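Matching sites in beta-N-acetylhexosaminidase from Streptomyces plicatus, a protein that probably hydrolyses terminal non-reducing N-acetylhexosamine units from N-acetyl-beta-D-hexosaminides, as a glycoside hydrolase of family 20 (PDB 1HP4 (chain A, 2.20 Å), residues His192-Asp197 and Val248-Met253), and in its relative beta-hexosaminidase Amuc_2018 from Akkermansia muciniphila (PDB 6JEA (chain B, 2.27 Å), residues His125-Asp130 and Ile185-Met190). Both blocks share one frame: the second was fitted to the first on N, CA, C and O of the twelve residues, RMSD 0.36 Å. Numbering follows each deposited sequence.

Structure 1 (1HP4); sequences HLHLSD and VPEIDM.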
loop_
_atom_site.group_PDB
_atom_site.type_symbol
_atom_site.label_atom_id
_atom_site.label_comp_id
_atom_site.label_asym_id
_atom_site.label_seq_id
_atom_site.Cartn_x
_atom_site.Cartn_y
_atom_site.Cartn_z
ATOM N N HIS A 192 1.143 3.294 -3.575
ATOM C CA HIS A 192 2.269 3.782 -4.360
ATOM C C HIS A 192 2.362 2.914 -5.617
ATOM O O HIS A 192 2.539 1.702 -5.525
ATOM C CB HIS A 192 3.546 3.668 -3.503
ATOM C CG HIS A 192 4.819 3.982 -4.228
ATOM N ND1 HIS A 192 6.058 3.677 -3.702
ATOM C CD2 HIS A 192 5.052 4.542 -5.439
ATOM C CE1 HIS A 192 6.998 4.029 -4.562
ATOM N NE2 HIS A 192 6.415 4.557 -5.624
ATOM N N LEU A 193 2.227 3.533 -6.788
ATOM C CA LEU A 193 2.303 2.800 -8.049
ATOM C C LEU A 193 3.596 3.121 -8.789
ATOM O O LEU A 193 3.832 4.269 -9.168
ATOM C CB LEU A 193 1.107 3.143 -8.948
ATOM C CG LEU A 193 -0.292 2.751 -8.465
ATOM C CD1 LEU A 193 -1.342 3.237 -9.463
ATOM C CD2 LEU A 193 -0.366 1.231 -8.309
ATOM N N HIS A 194 4.430 2.102 -8.982
ATOM C CA HIS A 194 5.704 2.254 -9.687
ATOM C C HIS A 194 5.353 2.104 -11.168
ATOM O O HIS A 194 5.398 0.999 -11.720
ATOM C CB HIS A 194 6.665 1.149 -9.248
ATOM C CG HIS A 194 8.087 1.376 -9.658
ATOM N ND1 HIS A 194 8.909 2.288 -9.029
ATOM C CD2 HIS A 194 8.840 0.794 -10.622
ATOM C CE1 HIS A 194 10.108 2.254 -9.586
ATOM N NE2 HIS A 194 10.092 1.356 -10.555
ATOM N N LEU A 195 5.008 3.233 -11.789
ATOM C CA LEU A 195 4.565 3.304 -13.184
ATOM C C LEU A 195 5.598 3.209 -14.301
ATOM O O LEU A 195 5.230 3.050 -15.468
ATOM C CB LEU A 195 3.749 4.586 -13.386
ATOM C CG LEU A 195 2.478 4.711 -12.540
ATOM C CD1 LEU A 195 1.873 6.103 -12.719
ATOM C CD2 LEU A 195 1.486 3.620 -12.948
ATOM N N SER A 196 6.877 3.328 -13.973
ATOM C CA SER A 196 7.888 3.238 -15.015
ATOM C C SER A 196 9.205 2.709 -14.491
ATOM O O SER A 196 9.552 2.897 -13.324
ATOM C CB SER A 196 8.115 4.607 -15.664
ATOM O OG SER A 196 8.776 5.485 -14.774
ATOM N N ASP A 197 9.936 2.040 -15.373
ATOM C CA ASP A 197 11.229 1.481 -15.025
ATOM C C ASP A 197 11.924 1.094 -16.324
ATOM O O ASP A 197 11.555 1.576 -17.397
ATOM C CB ASP A 197 11.057 0.263 -14.108
ATOM C CG ASP A 197 12.249 0.052 -13.191
ATOM O OD1 ASP A 197 13.334 -0.315 -13.689
ATOM O OD2 ASP A 197 12.104 0.267 -11.970
ATOM N N VAL A 248 -0.231 7.380 -4.952
ATOM C CA VAL A 248 1.042 8.082 -5.055
ATOM C C VAL A 248 1.744 7.477 -6.271
ATOM O O VAL A 248 2.311 6.384 -6.195
ATOM C CB VAL A 248 1.904 7.858 -3.788
ATOM C CG1 VAL A 248 3.252 8.545 -3.940
ATOM C CG2 VAL A 248 1.174 8.396 -2.560
ATOM N N PRO A 249 1.683 8.164 -7.421
ATOM C CA PRO A 249 2.323 7.665 -8.644
ATOM C C PRO A 249 3.821 7.937 -8.647
ATOM O O PRO A 249 4.279 8.941 -8.093
ATOM C CB PRO A 249 1.602 8.438 -9.739
ATOM C CG PRO A 249 1.414 9.785 -9.087
ATOM C CD PRO A 249 0.922 9.399 -7.696
ATOM N N GLU A 250 4.581 7.042 -9.271
ATOM C CA GLU A 250 6.025 7.214 -9.353
ATOM C C GLU A 250 6.541 7.072 -10.774
ATOM O O GLU A 250 6.207 6.120 -11.480
ATOM C CB GLU A 250 6.772 6.188 -8.484
ATOM C CG GLU A 250 8.306 6.422 -8.450
ATOM C CD GLU A 250 9.097 5.216 -7.956
ATOM O OE1 GLU A 250 8.511 4.346 -7.277
ATOM O OE2 GLU A 250 10.314 5.146 -8.235
ATOM N N ILE A 251 7.338 8.053 -11.185
ATOM C CA ILE A 251 8.004 8.037 -12.477
ATOM C C ILE A 251 9.457 8.142 -12.026
ATOM O O ILE A 251 9.934 9.220 -11.677
ATOM C CB ILE A 251 7.645 9.250 -13.356
ATOM C CG1 ILE A 251 6.185 9.158 -13.808
ATOM C CG2 ILE A 251 8.564 9.291 -14.575
ATOM C CD1 ILE A 251 5.871 7.932 -14.656
ATOM N N ASP A 252 10.138 7.004 -11.996
ATOM C CA ASP A 252 11.523 6.933 -11.549
ATOM C C ASP A 252 12.483 7.698 -12.458
ATOM O O ASP A 252 12.448 7.546 -13.682
ATOM C CB ASP A 252 11.955 5.465 -11.471
ATOM C CG ASP A 252 12.987 5.212 -10.387
ATOM O OD1 ASP A 252 13.710 6.158 -10.002
ATOM O OD2 ASP A 252 13.081 4.051 -9.932
ATOM N N MET A 253 13.341 8.516 -11.852
ATOM C CA MET A 253 14.330 9.300 -12.598
ATOM C C MET A 253 15.465 9.716 -11.660
ATOM O O MET A 253 15.259 9.833 -10.450
ATOM C CB MET A 253 13.669 10.542 -13.203
ATOM C CG MET A 253 12.954 11.427 -12.193
ATOM S SD MET A 253 12.143 12.867 -12.948
ATOM C CE MET A 253 10.607 12.111 -13.558
HETATM O O HOH W 1 8.345 4.242 -11.348
HETATM O O HOH W 2 11.329 5.632 -15.285
HETATM O O HOH W 3 13.153 1.100 -9.440
#
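Glu250 reaches across to His192 and His194 from the neighbouring parallel strand of the TIM barrel. These three point into the barrel; Leu193 and Pro249 face helix 230-242. Glu250 CB lies 3.3 Å from NE2 of His192, and CG passes the same atom. CD comes beside ND1 of His194. OE1 has two partners: His192 NE2 makes a bent hydrogen bond of 2.7 Å, and His194 ND1 donates from above the carboxylate plane at 2.7 Å. OE2 takes the indole N-H of Trp350, and His192 ND1 is bonded to Glu444. Ser196 OG, between its backbone N and carbonyl carbon (chi1 71°), lies 3.4 Å from Asp252 N and 3.8 Å from Ile251 CD1. Water 2 links Ser196 OG to Asp252 O; water 1 bridges Ser196 O and Glu250 O. Asp252 OD2 lies 3.5 Å from His194 CE1, and its OD1 is bonded to Gly318 N. Val248 CB packs 4.1 Å from His192 CA. His194 NE2 donates to Asp197 OD2 at 2.7 Å, consistent with an active-site floor, as in relatives.

Structure 2 (6JEA); sequences HLHLTD and IPEIDM.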
loop_
_atom_site.group_PDB
_atom_site.type_symbol
_atom_site.label_atom_id
_atom_site.label_comp_id
_atom_site.label_asym_id
_atom_site.label_seq_id
_atom_site.Cartn_x
_atom_site.Cartn_y
_atom_site.Cartn_z
ATOM N N HIS B 125 0.698 2.964 -3.818
ATOM C CA HIS B 125 1.857 3.510 -4.512
ATOM C C HIS B 125 2.022 2.767 -5.833
ATOM O O HIS B 125 2.192 1.545 -5.846
ATOM C CB HIS B 125 3.087 3.371 -3.610
ATOM C CG HIS B 125 4.380 3.793 -4.234
ATOM N ND1 HIS B 125 5.593 3.592 -3.609
ATOM C CD2 HIS B 125 4.659 4.397 -5.413
ATOM C CE1 HIS B 125 6.564 4.049 -4.378
ATOM N NE2 HIS B 125 6.024 4.543 -5.479
ATOM N N LEU B 126 1.966 3.499 -6.945
ATOM C CA LEU B 126 2.060 2.910 -8.279
ATOM C C LEU B 126 3.463 3.137 -8.831
ATOM O O LEU B 126 3.821 4.268 -9.179
ATOM C CB LEU B 126 1.016 3.513 -9.219
ATOM C CG LEU B 126 -0.443 3.603 -8.766
ATOM C CD1 LEU B 126 -1.295 4.237 -9.863
ATOM C CD2 LEU B 126 -0.987 2.241 -8.390
ATOM N N HIS B 127 4.253 2.065 -8.926
ATOM C CA HIS B 127 5.555 2.108 -9.590
ATOM C C HIS B 127 5.297 2.008 -11.088
ATOM O O HIS B 127 5.266 0.922 -11.668
ATOM C CB HIS B 127 6.452 0.983 -9.089
ATOM C CG HIS B 127 7.883 1.112 -9.511
ATOM N ND1 HIS B 127 8.752 2.009 -8.929
ATOM C CD2 HIS B 127 8.597 0.454 -10.455
ATOM C CE1 HIS B 127 9.940 1.900 -9.496
ATOM N NE2 HIS B 127 9.873 0.963 -10.425
ATOM N N LEU B 128 5.108 3.166 -11.724
ATOM C CA LEU B 128 4.562 3.202 -13.077
ATOM C C LEU B 128 5.612 2.989 -14.164
ATOM O O LEU B 128 5.267 2.553 -15.269
ATOM C CB LEU B 128 3.855 4.537 -13.310
ATOM C CG LEU B 128 2.596 4.773 -12.478
ATOM C CD1 LEU B 128 2.185 6.241 -12.522
ATOM C CD2 LEU B 128 1.476 3.877 -12.980
ATOM N N THR B 129 6.876 3.311 -13.895
ATOM C CA THR B 129 7.912 3.316 -14.920
ATOM C C THR B 129 9.170 2.644 -14.389
ATOM O O THR B 129 9.511 2.787 -13.211
ATOM C CB THR B 129 8.258 4.747 -15.368
ATOM O OG1 THR B 129 8.962 5.418 -14.316
ATOM C CG2 THR B 129 6.999 5.540 -15.706
ATOM N N ASP B 130 9.859 1.926 -15.263
ATOM C CA ASP B 130 11.149 1.312 -14.951
ATOM C C ASP B 130 11.769 0.866 -16.270
ATOM O O ASP B 130 11.279 1.220 -17.351
ATOM C CB ASP B 130 10.998 0.159 -13.956
ATOM C CG ASP B 130 12.196 0.030 -13.029
ATOM O OD1 ASP B 130 13.340 -0.037 -13.528
ATOM O OD2 ASP B 130 11.995 0.011 -11.797
ATOM N N ILE B 185 -0.353 7.373 -5.016
ATOM C CA ILE B 185 0.946 8.031 -5.142
ATOM C C ILE B 185 1.662 7.485 -6.372
ATOM O O ILE B 185 2.089 6.323 -6.368
ATOM C CB ILE B 185 1.802 7.812 -3.885
ATOM C CG1 ILE B 185 0.999 8.127 -2.621
ATOM C CG2 ILE B 185 3.071 8.645 -3.954
ATOM C CD1 ILE B 185 0.530 9.556 -2.543
ATOM N N PRO B 186 1.819 8.268 -7.434
ATOM C CA PRO B 186 2.563 7.787 -8.602
ATOM C C PRO B 186 4.064 7.910 -8.400
ATOM O O PRO B 186 4.551 8.794 -7.693
ATOM C CB PRO B 186 2.085 8.716 -9.724
ATOM C CG PRO B 186 1.790 9.999 -9.016
ATOM C CD PRO B 186 1.251 9.611 -7.653
ATOM N N GLU B 187 4.804 7.004 -9.040
ATOM C CA GLU B 187 6.261 7.056 -9.043
ATOM C C GLU B 187 6.763 7.107 -10.479
ATOM O O GLU B 187 6.476 6.208 -11.278
ATOM C CB GLU B 187 6.870 5.859 -8.311
ATOM C CG GLU B 187 8.391 5.930 -8.211
ATOM C CD GLU B 187 8.996 4.734 -7.498
ATOM O OE1 GLU B 187 8.233 3.926 -6.926
ATOM O OE2 GLU B 187 10.238 4.596 -7.518
ATOM N N ILE B 188 7.518 8.155 -10.799
ATOM C CA ILE B 188 8.160 8.314 -12.099
ATOM C C ILE B 188 9.660 8.360 -11.834
ATOM O O ILE B 188 10.194 9.387 -11.396
ATOM C CB ILE B 188 7.686 9.572 -12.835
ATOM C CG1 ILE B 188 6.155 9.637 -12.863
ATOM C CG2 ILE B 188 8.245 9.599 -14.246
ATOM C CD1 ILE B 188 5.509 8.477 -13.577
ATOM N N ASP B 189 10.344 7.249 -12.085
ATOM C CA ASP B 189 11.770 7.179 -11.806
ATOM C C ASP B 189 12.552 8.069 -12.759
ATOM O O ASP B 189 12.263 8.132 -13.958
ATOM C CB ASP B 189 12.267 5.738 -11.906
ATOM C CG ASP B 189 12.037 4.955 -10.632
ATOM O OD1 ASP B 189 11.676 5.583 -9.617
ATOM O OD2 ASP B 189 12.212 3.716 -10.642
ATOM N N MET B 190 13.546 8.765 -12.212
ATOM C CA MET B 190 14.414 9.637 -12.988
ATOM C C MET B 190 15.635 9.954 -12.142
ATOM O O MET B 190 15.540 9.968 -10.910
ATOM C CB MET B 190 13.686 10.925 -13.395
ATOM C CG MET B 190 13.264 11.799 -12.235
ATOM S SD MET B 190 12.176 13.124 -12.779
ATOM C CE MET B 190 10.733 12.186 -13.269
HETATM O O HOH W 4 8.596 4.302 -11.172
HETATM O O HOH W 5 11.504 5.459 -15.167
#
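Glu187 meets His125 and His127 across the strand pair. Its CB lies 3.2 Å from NE2 of His125, and CG passes the same atom. CD comes beside ND1 of His127. OE1 has two partners: His125 NE2 makes a bent, weak hydrogen bond of 2.7 Å, and His127 ND1 donates from above the carboxylate plane at 2.8 Å. OE2 takes the indole N-H of Trp307, and His125 ND1 is bonded to His396. Thr129 OG1, between its backbone N and carbonyl carbon (chi1 71°), accepts a hydrogen bond of 3.2 Å from Asp189 N. Thr129 CG2 is 3.9 Å from Ile188 CD1. Water 5 links Thr129 OG1 to Asp189 O; water 4 bridges Thr129 O and Glu187 O. Asp189 OD2 lies 3.1 Å from His127 CE1. Ile185 CB packs 4.3 Å from His125 CA. His127 NE2 donates to Asp130 OD2 at 2.7 Å. Asp130, a residue of the charge relay system, is also hydrogen-bonded through OD1 to the active-site His193, and a bound N-acetylglucosamine lies close by.

What differs
Ser196(A) is exchanged for Thr129(B). The hydroxyls keep their place: OG of Ser196(A) and OG1 of Thr129(B) are 0.5 Å apart after superposition. The methyl CG2 of Thr129(B) has no counterpart in Ser196(A). It may tighten the apolar packing at Ile188(B), although the serine already touches the matching Ile251(A). The link to the facing segment is kept. Asp189(B) N gives Thr129(B) OG1 a hydrogen bond of 3.2 Å, and Asp252(A) N and Ser196(A) OG form a close polar pair at 3.4 Å.

Val248(A) is exchanged for Ile185(B). The branches coincide by place, not by name: CG1 of Val248(A) and CG2 of Ile185(B) are 0.2 Å apart, and CG2 of Val248(A) and CG1 of Ile185(B) are 0.3 Å apart. Both side chains pack on the histidine of the facing strand, His192(A) or His125(B).

The side chains of His192(A), His194(A) and Leu195(A) keep their place, as do their counterparts His125(B), His127(B) and Leu128(B). The bond from His194(A) ND1 to Glu250(A) OE1 recurs between His127(B) and Glu187(B). Waters 1 and 2 coincide with waters 4 and 5.

The last difference is a turned side chain. Asp252(A) has chi1 -149° and Asp189(B) -84°, which leaves the CG atoms 1.0 Å apart after superposition. Both aspartates touch His194(A) or His127(B), but no atom of the Asp189(B) side chain takes the place of OD1 of Asp252(A).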